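PDB 5VXT: catechol 1,2-dioxygenase from Burkholderia ambifaria, which probably catalyses the iron(III)-dependent intradiol cleavage of catechol by dioxygen to give cis,cis-muconate. Local coordinates for residues 73-78 / 219-224; 146-151 / 209-214; 169-174 / 237-242. One frame throughout, in Å; residues are numbered along the deposited sequence.

Contact 1: residues 73-78 / 219-224; sequences VNYLNK and QGATQQ. With PTY (phosphatidylethanolamine), chain I.
The Y75 ring meets helix 221-229 edge-on, with A221 O and Q224 NE2 both near the ring plane at its edge. The bound phosphatidylethanolamine comes in obliquely, its acyl carbon C11 3.5 Å from Y75 CD1. The second flat group, the Q224 amide, is turned 57° from the tyrosine ring. Its NE2 is 3.4 Å from C2, the ethanolamine carbon next to the lipid's N1, while OE1 faces the K78 chain, 3.2 Å from CE. With CG anti to the backbone N (chi1 174°), Y75 reaches across to the first turn of helix 221-229. There its hydroxyl donates to A221 O over 2.7 Å, from well above the carbonyl plane. A221 CB packs against the same part of the ring, 3.7 Å from Y75 CE1.

One turn later on helix 66-81, K78 runs nearly extended alongside A221 until a bend at chi4 (47°) swings its ammonium toward the loop. NZ then bonds Q219 O at 3.1 Å, lying in the carbonyl plane, and it also forms a salt bridge with D82. The same carboxylate oxygen of D82 accepts from A221 N, just after the N-cap residue G220. Elsewhere on helix 66-81, N77 OD1 takes a hydrogen bond from A85 N of the second subunit.

The contact thus joins the N-terminal helical domain, which holds lipid as in other intradiol dioxygenases, to the short helix of the dioxygenase domain. Chemically it is mixed: an uncharged hydroxyl bond next to the acyl chain, and a charged cluster of K78 and D82 at the helix start, where the carboxylate would be expected to interact favourably with the helix dipole.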
loop_
_atom_site.group_PDB
_atom_site.type_symbol
_atom_site.label_atom_id
_atom_site.label_comp_id
_atom_site.label_asym_id
_atom_site.label_seq_id
_atom_site.Cartn_x
_atom_site.Cartn_y
_atom_site.Cartn_z
ATOM N N VAL B 73 1.988 4.101 6.764
ATOM C CA VAL B 73 0.619 4.132 6.255
ATOM C C VAL B 73 0.434 5.265 5.256
ATOM O O VAL B 73 -0.141 5.075 4.177
ATOM C CB VAL B 73 -0.373 4.244 7.428
ATOM C CG1 VAL B 73 -1.766 4.578 6.918
ATOM C CG2 VAL B 73 -0.382 2.934 8.185
ATOM N N ASN B 74 0.935 6.455 5.581
ATOM C CA ASN B 74 0.789 7.556 4.636
ATOM C C ASN B 74 1.685 7.389 3.418
ATOM O O ASN B 74 1.353 7.902 2.343
ATOM C CB ASN B 74 1.043 8.880 5.360
ATOM C CG ASN B 74 -0.149 9.294 6.212
ATOM O OD1 ASN B 74 -0.055 9.421 7.441
ATOM N ND2 ASN B 74 -1.295 9.475 5.556
ATOM N N TYR B 75 2.789 6.656 3.551
ATOM C CA TYR B 75 3.574 6.296 2.382
ATOM C C TYR B 75 2.749 5.460 1.412
ATOM O O TYR B 75 2.845 5.643 0.193
ATOM C CB TYR B 75 4.840 5.551 2.798
ATOM C CG TYR B 75 5.616 5.020 1.595
ATOM C CD1 TYR B 75 6.480 5.842 0.876
ATOM C CD2 TYR B 75 5.445 3.708 1.167
ATOM C CE1 TYR B 75 7.176 5.356 -0.235
ATOM C CE2 TYR B 75 6.133 3.218 0.061
ATOM C CZ TYR B 75 6.989 4.042 -0.631
ATOM O OH TYR B 75 7.669 3.545 -1.727
ATOM N N LEU B 76 1.928 4.544 1.930
ATOM C CA LEU B 76 1.104 3.724 1.041
ATOM C C LEU B 76 0.095 4.570 0.287
ATOM O O LEU B 76 -0.220 4.281 -0.871
ATOM C CB LEU B 76 0.384 2.629 1.832
ATOM C CG LEU B 76 1.227 1.507 2.437
ATOM C CD1 LEU B 76 0.340 0.538 3.199
ATOM C CD2 LEU B 76 2.003 0.773 1.332
ATOM N N ASN B 77 -0.427 5.623 0.919
ATOM C CA ASN B 77 -1.323 6.521 0.205
ATOM C C ASN B 77 -0.609 7.166 -0.976
ATOM O O ASN B 77 -1.138 7.198 -2.094
ATOM C CB ASN B 77 -1.888 7.578 1.153
ATOM C CG ASN B 77 -3.094 7.084 1.925
ATOM O OD1 ASN B 77 -3.859 6.242 1.441
ATOM N ND2 ASN B 77 -3.289 7.619 3.132
ATOM N N LYS B 78 0.605 7.676 -0.749
ATOM C CA LYS B 78 1.370 8.269 -1.841
ATOM C C LYS B 78 1.723 7.228 -2.902
ATOM O O LYS B 78 1.705 7.526 -4.101
ATOM C CB LYS B 78 2.631 8.931 -1.287
ATOM C CG LYS B 78 3.546 9.509 -2.360
ATOM C CD LYS B 78 4.581 10.443 -1.747
ATOM C CE LYS B 78 5.782 10.621 -2.655
ATOM N NZ LYS B 78 5.378 10.893 -4.059
ATOM N N GLN B 219 10.485 11.913 -8.254
ATOM C CA GLN B 219 9.697 12.305 -7.096
ATOM C C GLN B 219 8.687 11.243 -6.687
ATOM O O GLN B 219 7.899 11.484 -5.772
ATOM C CB GLN B 219 8.964 13.624 -7.363
ATOM C CG GLN B 219 9.728 14.861 -6.924
ATOM C CD GLN B 219 11.084 14.963 -7.580
ATOM O OE1 GLN B 219 11.188 15.196 -8.785
ATOM N NE2 GLN B 219 12.138 14.780 -6.792
ATOM N N GLY B 220 8.689 10.087 -7.348
ATOM C CA GLY B 220 7.742 9.046 -7.024
ATOM C C GLY B 220 8.062 8.337 -5.721
ATOM O O GLY B 220 9.164 8.418 -5.172
ATOM N N ALA B 221 7.056 7.618 -5.223
ATOM C CA ALA B 221 7.183 6.940 -3.939
ATOM C C ALA B 221 8.240 5.849 -3.976
ATOM O O ALA B 221 8.892 5.589 -2.961
ATOM C CB ALA B 221 5.833 6.354 -3.523
ATOM N N THR B 222 8.412 5.183 -5.120
ATOM C CA THR B 222 9.438 4.151 -5.204
ATOM C C THR B 222 10.816 4.754 -4.986
ATOM O O THR B 222 11.567 4.320 -4.103
ATOM C CB THR B 222 9.369 3.437 -6.554
ATOM O OG1 THR B 222 8.049 2.914 -6.739
ATOM C CG2 THR B 222 10.381 2.293 -6.603
ATOM N N GLN B 223 11.145 5.792 -5.758
ATOM C CA GLN B 223 12.445 6.439 -5.609
ATOM C C GLN B 223 12.605 7.072 -4.235
ATOM O O GLN B 223 13.712 7.088 -3.687
ATOM C CB GLN B 223 12.639 7.497 -6.690
ATOM C CG GLN B 223 14.067 7.980 -6.783
ATOM C CD GLN B 223 15.015 6.861 -7.141
ATOM O OE1 GLN B 223 14.893 6.252 -8.205
ATOM N NE2 GLN B 223 15.952 6.564 -6.252
ATOM N N GLN B 224 11.521 7.605 -3.671
ATOM C CA GLN B 224 11.590 8.171 -2.327
ATOM C C GLN B 224 12.062 7.131 -1.317
ATOM O O GLN B 224 12.968 7.398 -0.517
ATOM C CB GLN B 224 10.231 8.747 -1.934
ATOM C CG GLN B 224 10.151 9.268 -0.504
ATOM C CD GLN B 224 8.787 9.852 -0.177
ATOM O OE1 GLN B 224 8.360 10.837 -0.782
ATOM N NE2 GLN B 224 8.094 9.242 0.778
HETATM C C1 PTY I . 9.804 7.864 7.700
HETATM C C2 PTY I . 8.380 11.973 2.836
HETATM C C3 PTY I . 8.607 12.372 4.290
HETATM O O4 PTY I . 10.429 6.622 7.997
HETATM C C5 PTY I . 9.294 9.403 5.807
HETATM C C6 PTY I . 9.753 8.002 6.182
HETATM O O7 PTY I . 8.846 7.037 5.645
HETATM C C8 PTY I . 9.153 6.676 4.266
HETATM O O10 PTY I . 9.917 7.358 3.592
HETATM C C11 PTY I . 8.506 5.447 3.679
HETATM C C12 PTY I . 8.949 4.223 4.468
HETATM C C13 PTY I . 7.811 3.220 4.520
HETATM C C14 PTY I . 8.249 1.810 4.158
HETATM C C15 PTY I . 7.002 0.961 3.973
HETATM C C16 PTY I . 7.236 -0.178 2.991
HETATM C C17 PTY I . 7.796 -1.414 3.684
HETATM C C18 PTY I . 8.040 -2.493 2.641
HETATM C C19 PTY I . 8.393 -3.824 3.282
HETATM C C20 PTY I . 8.042 -4.961 2.337
HETATM C C21 PTY I . 6.551 -4.961 2.027
HETATM C C22 PTY I . 5.745 -5.346 3.265
HETATM C C23 PTY I . 4.245 -5.232 3.003
HETATM C C24 PTY I . 3.442 -6.259 3.795
HETATM C C25 PTY I . 3.522 -6.022 5.297
HETATM C C26 PTY I . 2.905 -7.200 6.042
HETATM C C27 PTY I . 3.552 -8.510 5.605
HETATM C C28 PTY I . 4.252 -9.204 6.766
HETATM C C29 PTY I . 5.348 -8.334 7.341
HETATM C C30 PTY I . 10.294 5.997 9.295
HETATM C C31 PTY I . 10.881 4.627 9.536
HETATM O O30 PTY I . 9.697 6.593 10.177
HETATM C C32 PTY I . 10.273 3.654 8.539
HETATM C C33 PTY I . 8.763 3.824 8.533
HETATM C C34 PTY I . 8.069 2.546 8.974
HETATM C C35 PTY I . 7.869 1.622 7.783
HETATM C C36 PTY I . 7.024 0.421 8.181
HETATM C C37 PTY I . 5.737 0.885 8.845
HETATM C C38 PTY I . 4.778 -0.282 9.020
HETATM C C39 PTY I . 3.337 0.199 8.938
HETATM C C40 PTY I . 2.891 0.369 7.492
HETATM C C41 PTY I . 2.257 -0.915 6.978
HETATM C C42 PTY I . 3.285 -1.743 6.219
HETATM C C43 PTY I . 3.905 -0.920 5.097
HETATM C C44 PTY I . 3.967 -1.705 3.803
HETATM P P1 PTY I . 8.002 11.508 6.731
HETATM O O11 PTY I . 7.725 11.636 5.144
HETATM O O12 PTY I . 6.668 11.503 7.442
HETATM O O13 PTY I . 9.040 12.543 7.103
HETATM O O14 PTY I . 8.629 10.032 6.898
HETATM N N1 PTY I . 7.148 12.561 2.348
#

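Contact 2: residues 146-151 / 209-214. With CAQ (catechol), chain K.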
loop_
_atom_site.group_PDB
_atom_site.type_symbol
_atom_site.label_atom_id
_atom_site.label_comp_id
_atom_site.label_asym_id
_atom_site.label_seq_id
_atom_site.Cartn_x
_atom_site.Cartn_y
_atom_site.Cartn_z
ATOM N N GLY B 146 20.069 4.879 -32.430
ATOM C CA GLY B 146 20.345 4.269 -33.713
ATOM C C GLY B 146 19.472 3.060 -33.946
ATOM O O GLY B 146 18.804 2.542 -33.040
ATOM N N PRO B 147 19.459 2.587 -35.192
ATOM C CA PRO B 147 18.595 1.448 -35.532
ATOM C C PRO B 147 19.131 0.141 -34.967
ATOM O O PRO B 147 20.342 -0.089 -34.916
ATOM C CB PRO B 147 18.602 1.443 -37.066
ATOM C CG PRO B 147 19.902 2.092 -37.431
ATOM C CD PRO B 147 20.170 3.125 -36.367
ATOM N N LEU B 148 18.204 -0.724 -34.556
ATOM C CA LEU B 148 18.519 -2.011 -33.948
ATOM C C LEU B 148 17.639 -3.087 -34.567
ATOM O O LEU B 148 16.415 -2.924 -34.634
ATOM C CB LEU B 148 18.301 -1.969 -32.425
ATOM C CG LEU B 148 18.400 -3.299 -31.678
ATOM C CD1 LEU B 148 19.833 -3.772 -31.568
ATOM C CD2 LEU B 148 17.776 -3.169 -30.295
ATOM N N VAL B 149 18.253 -4.183 -35.012
ATOM C CA VAL B 149 17.517 -5.337 -35.531
ATOM C C VAL B 149 17.659 -6.486 -34.542
ATOM O O VAL B 149 18.778 -6.896 -34.210
ATOM C CB VAL B 149 18.009 -5.756 -36.925
ATOM C CG1 VAL B 149 17.353 -7.064 -37.314
ATOM C CG2 VAL B 149 17.679 -4.685 -37.932
ATOM N N ILE B 150 16.525 -6.999 -34.063
ATOM C CA ILE B 150 16.482 -8.179 -33.210
ATOM C C ILE B 150 15.829 -9.297 -34.001
ATOM O O ILE B 150 14.722 -9.126 -34.526
ATOM C CB ILE B 150 15.705 -7.918 -31.909
ATOM C CG1 ILE B 150 16.183 -6.627 -31.247
ATOM C CG2 ILE B 150 15.857 -9.104 -30.975
ATOM C CD1 ILE B 150 15.308 -6.198 -30.068
ATOM N N HIS B 151 16.510 -10.436 -34.097
ATOM C CA HIS B 151 16.012 -11.528 -34.917
ATOM C C HIS B 151 16.408 -12.852 -34.290
ATOM O O HIS B 151 17.437 -12.958 -33.621
ATOM C CB HIS B 151 16.560 -11.450 -36.348
ATOM C CG HIS B 151 18.050 -11.567 -36.428
ATOM N ND1 HIS B 151 18.690 -12.746 -36.749
ATOM C CD2 HIS B 151 19.027 -10.652 -36.229
ATOM C CE1 HIS B 151 19.997 -12.550 -36.746
ATOM N NE2 HIS B 151 20.228 -11.287 -36.436
ATOM N N LEU B 209 14.767 0.744 -32.612
ATOM C CA LEU B 209 15.899 1.572 -32.228
ATOM C C LEU B 209 16.407 1.130 -30.858
ATOM O O LEU B 209 15.691 0.497 -30.077
ATOM C CB LEU B 209 15.520 3.058 -32.213
ATOM C CG LEU B 209 14.870 3.628 -33.477
ATOM C CD1 LEU B 209 14.413 5.068 -33.258
ATOM C CD2 LEU B 209 15.820 3.542 -34.672
ATOM N N MET B 210 17.660 1.465 -30.584
ATOM C CA MET B 210 18.328 0.979 -29.381
ATOM C C MET B 210 17.773 1.663 -28.131
ATOM O O MET B 210 17.802 2.899 -28.042
ATOM C CB MET B 210 19.831 1.235 -29.508
ATOM C CG MET B 210 20.632 0.921 -28.258
ATOM S SD MET B 210 20.772 -0.849 -27.997
ATOM C CE MET B 210 21.550 -1.318 -29.537
ATOM N N PRO B 211 17.273 0.916 -27.148
ATOM C CA PRO B 211 16.802 1.545 -25.912
ATOM C C PRO B 211 17.958 1.980 -25.027
ATOM O O PRO B 211 19.094 1.536 -25.180
ATOM C CB PRO B 211 16.000 0.431 -25.233
ATOM C CG PRO B 211 16.709 -0.805 -25.649
ATOM C CD PRO B 211 17.129 -0.551 -27.091
ATOM N N VAL B 212 17.635 2.857 -24.074
ATOM C CA VAL B 212 18.534 3.210 -22.984
ATOM C C VAL B 212 17.824 2.864 -21.678
ATOM O O VAL B 212 16.602 2.711 -21.630
ATOM C CB VAL B 212 18.950 4.697 -23.017
ATOM C CG1 VAL B 212 17.839 5.570 -22.475
ATOM C CG2 VAL B 212 20.241 4.918 -22.235
ATOM N N GLY B 213 18.611 2.739 -20.612
ATOM C CA GLY B 213 18.087 2.210 -19.363
ATOM C C GLY B 213 16.999 3.074 -18.752
ATOM O O GLY B 213 16.893 4.274 -19.001
ATOM N N TYR B 214 16.181 2.427 -17.923
ATOM C CA TYR B 214 15.038 3.032 -17.252
ATOM C C TYR B 214 15.461 3.625 -15.908
ATOM O O TYR B 214 16.429 3.184 -15.283
ATOM C CB TYR B 214 13.933 1.983 -17.051
ATOM C CG TYR B 214 12.742 2.415 -16.210
ATOM C CD1 TYR B 214 11.603 2.952 -16.799
ATOM C CD2 TYR B 214 12.752 2.264 -14.825
ATOM C CE1 TYR B 214 10.515 3.346 -16.029
ATOM C CE2 TYR B 214 11.671 2.659 -14.046
ATOM C CZ TYR B 214 10.559 3.197 -14.652
ATOM O OH TYR B 214 9.484 3.587 -13.880
HETATM C C1 CAQ K . 10.374 -1.124 -13.764
HETATM C C2 CAQ K . 10.342 -0.656 -15.076
HETATM C C3 CAQ K . 10.715 -1.504 -16.109
HETATM O O3 CAQ K . 10.699 -1.099 -17.405
HETATM C C4 CAQ K . 11.138 -2.880 -15.793
HETATM O O4 CAQ K . 11.509 -3.706 -16.802
HETATM C C5 CAQ K . 11.152 -3.305 -14.472
HETATM C C6 CAQ K . 10.772 -2.425 -13.463
#
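The backbone of L209 and M210 is held against G146 by a single cross-contact hydrogen bond. M210 N donates to G146 O over 2.9 Å, approaching nearly along the C=O axis, with an angle of 152° at the hydrogen. The same oxygen receives a CA-H...O contact from L209 CA at 3.2 Å, which leaves the G146 carbonyl gripped by two adjoining residues. Just beyond it, P147 and L209 form an antiparallel, non-hydrogen-bonded pair whose side chains diverge.

Strand 203-209 ends at this pair. It lies between strands 134-136 and 147-155 in one of the two mixed sheets of the beta-rich dioxygenase domain, and L148 pairs through its backbone with T208, one residue before the pair. From here the chain leaves the sheet and heads for the active site.

Apolar contacts do the rest. L209 sets CG anti to its carbonyl carbon (chi1 -53°), a turn that brings CD2 back toward 146-151, 3.6 Å from P147 CA. The two branches of L148 part to different neighbours: CD1 meets the methyl CE of M210 at 3.6 Å, while CD2 meets the ring carbon CD of P211 at 4.2 Å. M210 is folded at chi2 and chi3, which curls its methyl round onto the leucine, and P211 lies across L148 at about a right angle. The proline also packs on V239 and H171, which belong to contact 3.

Aromatic contact appears at the far end of the loop, where the face of Y214 meets one corner of the bound catechol. Catechol C2 sits 3.6 Å above the plane of the Y214 ring, over its centre, and R235 hydrogen-bonds the same ligand.

Contact 3: residues 169-174 / 237-242. With FE (Fe (III) ion), chain J; CAQ (catechol), chain K.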
loop_
_atom_site.group_PDB
_atom_site.type_symbol
_atom_site.label_atom_id
_atom_site.label_comp_id
_atom_site.label_asym_id
_atom_site.label_seq_id
_atom_site.Cartn_x
_atom_site.Cartn_y
_atom_site.Cartn_z
ATOM N N CYS B 169 7.043 -7.712 -28.016
ATOM C CA CYS B 169 8.276 -7.005 -27.700
ATOM C C CYS B 169 7.930 -5.596 -27.238
ATOM O O CYS B 169 7.093 -4.933 -27.855
ATOM C CB CYS B 169 9.186 -6.986 -28.946
ATOM S SG CYS B 169 10.585 -5.892 -28.885
ATOM N N TRP B 170 8.542 -5.141 -26.143
ATOM C CA TRP B 170 8.419 -3.734 -25.794
ATOM C C TRP B 170 9.701 -3.261 -25.125
ATOM O O TRP B 170 10.352 -4.025 -24.407
ATOM C CB TRP B 170 7.189 -3.459 -24.902
ATOM C CG TRP B 170 7.102 -4.126 -23.535
ATOM C CD1 TRP B 170 7.234 -3.508 -22.320
ATOM C CD2 TRP B 170 6.790 -5.503 -23.246
ATOM N NE1 TRP B 170 7.049 -4.412 -21.300
ATOM C CE2 TRP B 170 6.777 -5.641 -21.837
ATOM C CE3 TRP B 170 6.534 -6.631 -24.037
ATOM C CZ2 TRP B 170 6.537 -6.863 -21.205
ATOM C CZ3 TRP B 170 6.289 -7.846 -23.402
ATOM C CH2 TRP B 170 6.289 -7.948 -21.999
ATOM N N HIS B 171 10.059 -2.004 -25.378
ATOM C CA HIS B 171 11.232 -1.402 -24.758
ATOM C C HIS B 171 11.099 0.118 -24.799
ATOM O O HIS B 171 10.136 0.665 -25.345
ATOM C CB HIS B 171 12.516 -1.882 -25.436
ATOM C CG HIS B 171 12.661 -1.427 -26.853
ATOM N ND1 HIS B 171 13.121 -0.172 -27.189
ATOM C CD2 HIS B 171 12.426 -2.066 -28.023
ATOM C CE1 HIS B 171 13.162 -0.058 -28.505
ATOM N NE2 HIS B 171 12.742 -1.192 -29.035
ATOM N N ALA B 172 12.089 0.800 -24.221
ATOM C CA ALA B 172 12.078 2.246 -24.042
ATOM C C ALA B 172 12.750 2.971 -25.209
ATOM O O ALA B 172 13.430 2.373 -26.043
ATOM C CB ALA B 172 12.787 2.623 -22.743
ATOM N N ASN B 173 12.560 4.291 -25.241
ATOM C CA ASN B 173 13.202 5.167 -26.208
ATOM C C ASN B 173 14.542 5.640 -25.646
ATOM O O ASN B 173 14.989 5.182 -24.591
ATOM C CB ASN B 173 12.282 6.334 -26.572
ATOM C CG ASN B 173 12.072 7.316 -25.420
ATOM O OD1 ASN B 173 12.597 7.146 -24.320
ATOM N ND2 ASN B 173 11.295 8.358 -25.684
ATOM N N SER B 174 15.184 6.585 -26.339
ATOM C CA SER B 174 16.511 7.048 -25.947
ATOM C C SER B 174 16.499 7.877 -24.672
ATOM O O SER B 174 17.575 8.198 -24.153
ATOM C CB SER B 174 17.153 7.860 -27.080
ATOM O OG SER B 174 16.392 9.014 -27.389
ATOM N N ALA B 237 19.831 -0.913 -19.950
ATOM C CA ALA B 237 19.042 -0.970 -21.176
ATOM C C ALA B 237 18.638 -2.411 -21.475
ATOM O O ALA B 237 19.439 -3.339 -21.336
ATOM C CB ALA B 237 19.836 -0.386 -22.350
ATOM N N HIS B 238 17.389 -2.600 -21.889
ATOM C CA HIS B 238 16.855 -3.948 -22.009
ATOM C C HIS B 238 15.658 -3.936 -22.946
ATOM O O HIS B 238 15.121 -2.880 -23.290
ATOM C CB HIS B 238 16.444 -4.508 -20.647
ATOM C CG HIS B 238 15.350 -3.726 -19.999
ATOM N ND1 HIS B 238 15.588 -2.568 -19.292
ATOM C CD2 HIS B 238 14.011 -3.917 -19.973
ATOM C CE1 HIS B 238 14.443 -2.084 -18.847
ATOM N NE2 HIS B 238 13.472 -2.884 -19.247
ATOM N N VAL B 239 15.248 -5.139 -23.349
ATOM C CA VAL B 239 14.079 -5.355 -24.194
ATOM C C VAL B 239 13.276 -6.502 -23.594
ATOM O O VAL B 239 13.848 -7.538 -23.244
ATOM C CB VAL B 239 14.479 -5.677 -25.651
ATOM C CG1 VAL B 239 13.253 -5.930 -26.493
ATOM C CG2 VAL B 239 15.290 -4.540 -26.232
ATOM N N HIS B 240 11.957 -6.321 -23.481
ATOM C CA HIS B 240 11.047 -7.317 -22.920
ATOM C C HIS B 240 10.464 -8.215 -24.002
ATOM O O HIS B 240 10.223 -7.772 -25.125
ATOM C CB HIS B 240 9.880 -6.641 -22.210
ATOM C CG HIS B 240 10.266 -5.852 -21.002
ATOM N ND1 HIS B 240 10.263 -6.394 -19.735
ATOM C CD2 HIS B 240 10.646 -4.559 -20.859
ATOM C CE1 HIS B 240 10.626 -5.471 -18.863
ATOM N NE2 HIS B 240 10.864 -4.348 -19.518
ATOM N N PHE B 241 10.181 -9.469 -23.639
ATOM C CA PHE B 241 9.431 -10.345 -24.529
ATOM C C PHE B 241 8.396 -11.187 -23.789
ATOM O O PHE B 241 8.642 -11.679 -22.683
ATOM C CB PHE B 241 10.356 -11.290 -25.306
ATOM C CG PHE B 241 11.403 -10.583 -26.119
ATOM C CD1 PHE B 241 11.163 -10.246 -27.447
ATOM C CD2 PHE B 241 12.630 -10.259 -25.560
ATOM C CE1 PHE B 241 12.131 -9.599 -28.205
ATOM C CE2 PHE B 241 13.598 -9.607 -26.312
ATOM C CZ PHE B 241 13.343 -9.278 -27.633
ATOM N N PHE B 242 7.242 -11.352 -24.437
ATOM C CA PHE B 242 6.334 -12.469 -24.240
ATOM C C PHE B 242 6.457 -13.393 -25.438
ATOM O O PHE B 242 6.512 -12.914 -26.573
ATOM C CB PHE B 242 4.870 -12.020 -24.181
ATOM C CG PHE B 242 4.459 -11.428 -22.879
ATOM C CD1 PHE B 242 5.047 -11.843 -21.700
ATOM C CD2 PHE B 242 3.458 -10.477 -22.838
ATOM C CE1 PHE B 242 4.648 -11.298 -20.483
ATOM C CE2 PHE B 242 3.050 -9.923 -21.613
ATOM C CZ PHE B 242 3.657 -10.341 -20.451
HETATM FE FE FE J . 11.486 -2.461 -19.031
HETATM C C1 CAQ K . 10.374 -1.124 -13.764
HETATM C C2 CAQ K . 10.342 -0.656 -15.076
HETATM C C3 CAQ K . 10.715 -1.504 -16.109
HETATM O O3 CAQ K . 10.699 -1.099 -17.405
HETATM C C4 CAQ K . 11.138 -2.880 -15.793
HETATM O O4 CAQ K . 11.509 -3.706 -16.802
HETATM C C5 CAQ K . 11.152 -3.305 -14.472
HETATM C C6 CAQ K . 10.772 -2.425 -13.463
HETATM O O HOH W 1 13.360 -0.960 -22.308
#
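W170 and H240 exchange both backbone hydrogen bonds of an antiparallel pair. The bond from H240 N to W170 O is the shorter at 3.0 Å, and comes almost straight on to the carbonyl. W170 N reaches H240 O at 3.3 Å from above the carbonyl plane, and C169 CA adds a CA-H...O contact to that oxygen. Near H171 a water bridges the two segments, accepting from A172 N at 2.9 Å and placed where it can donate to H238 O.

Both nitrogens of H171 are engaged: ND1 donates to A172 O within its own segment, nearly in the ring plane, and NE2 pairs with T208 OG1. H238 is likewise fixed at both ends, with ND1 on P236 O and NE2 on the iron(III) ion at 2.0 Å. H240 NE2 binds the metal at the same distance. With H240 CG anti to the carbonyl carbon (chi1 -65°), its imidazole lies on the five-membered ring of W170 as an offset stack, planes at 7°. H240 CB sits over the six-membered ring of the indole, giving a CH-pi contact 3.4 Å from its centroid. The far edge of that ring, at CH2, points into the face of F242. On the sheet face of C169 and F241, the cysteine sulfur touches V239 CG1 at 3.6 Å.

Catechol chelates the iron through O3 and O4, and Y178 contributes a further ligand. Two histidines separated by a single residue on one strand, joined by tyrosine and a bidentate catechol on non-haem iron(III), are characteristic of the intradiol dioxygenase active site.

From the N terminus, the chain first passes residues 73-78 of the helical domain, then strands 147-155 and 166-170 of the dioxygenase domain, before any of the three loops is closed. Contact 2 closes first, at 209-214, and is nested inside the longer loop that contact 1 closes at 219-224. Contact 3 closes last, at 237-242, and its loop crosses both of the others. Contact 1 ties the lipid-binding helices to the dioxygenase domain and stands about 26 Å, centre to centre, from contact 3. Contacts 2 and 3 belong to different sheets but touch, with P211 CB on A172 O, and both reach the catechol.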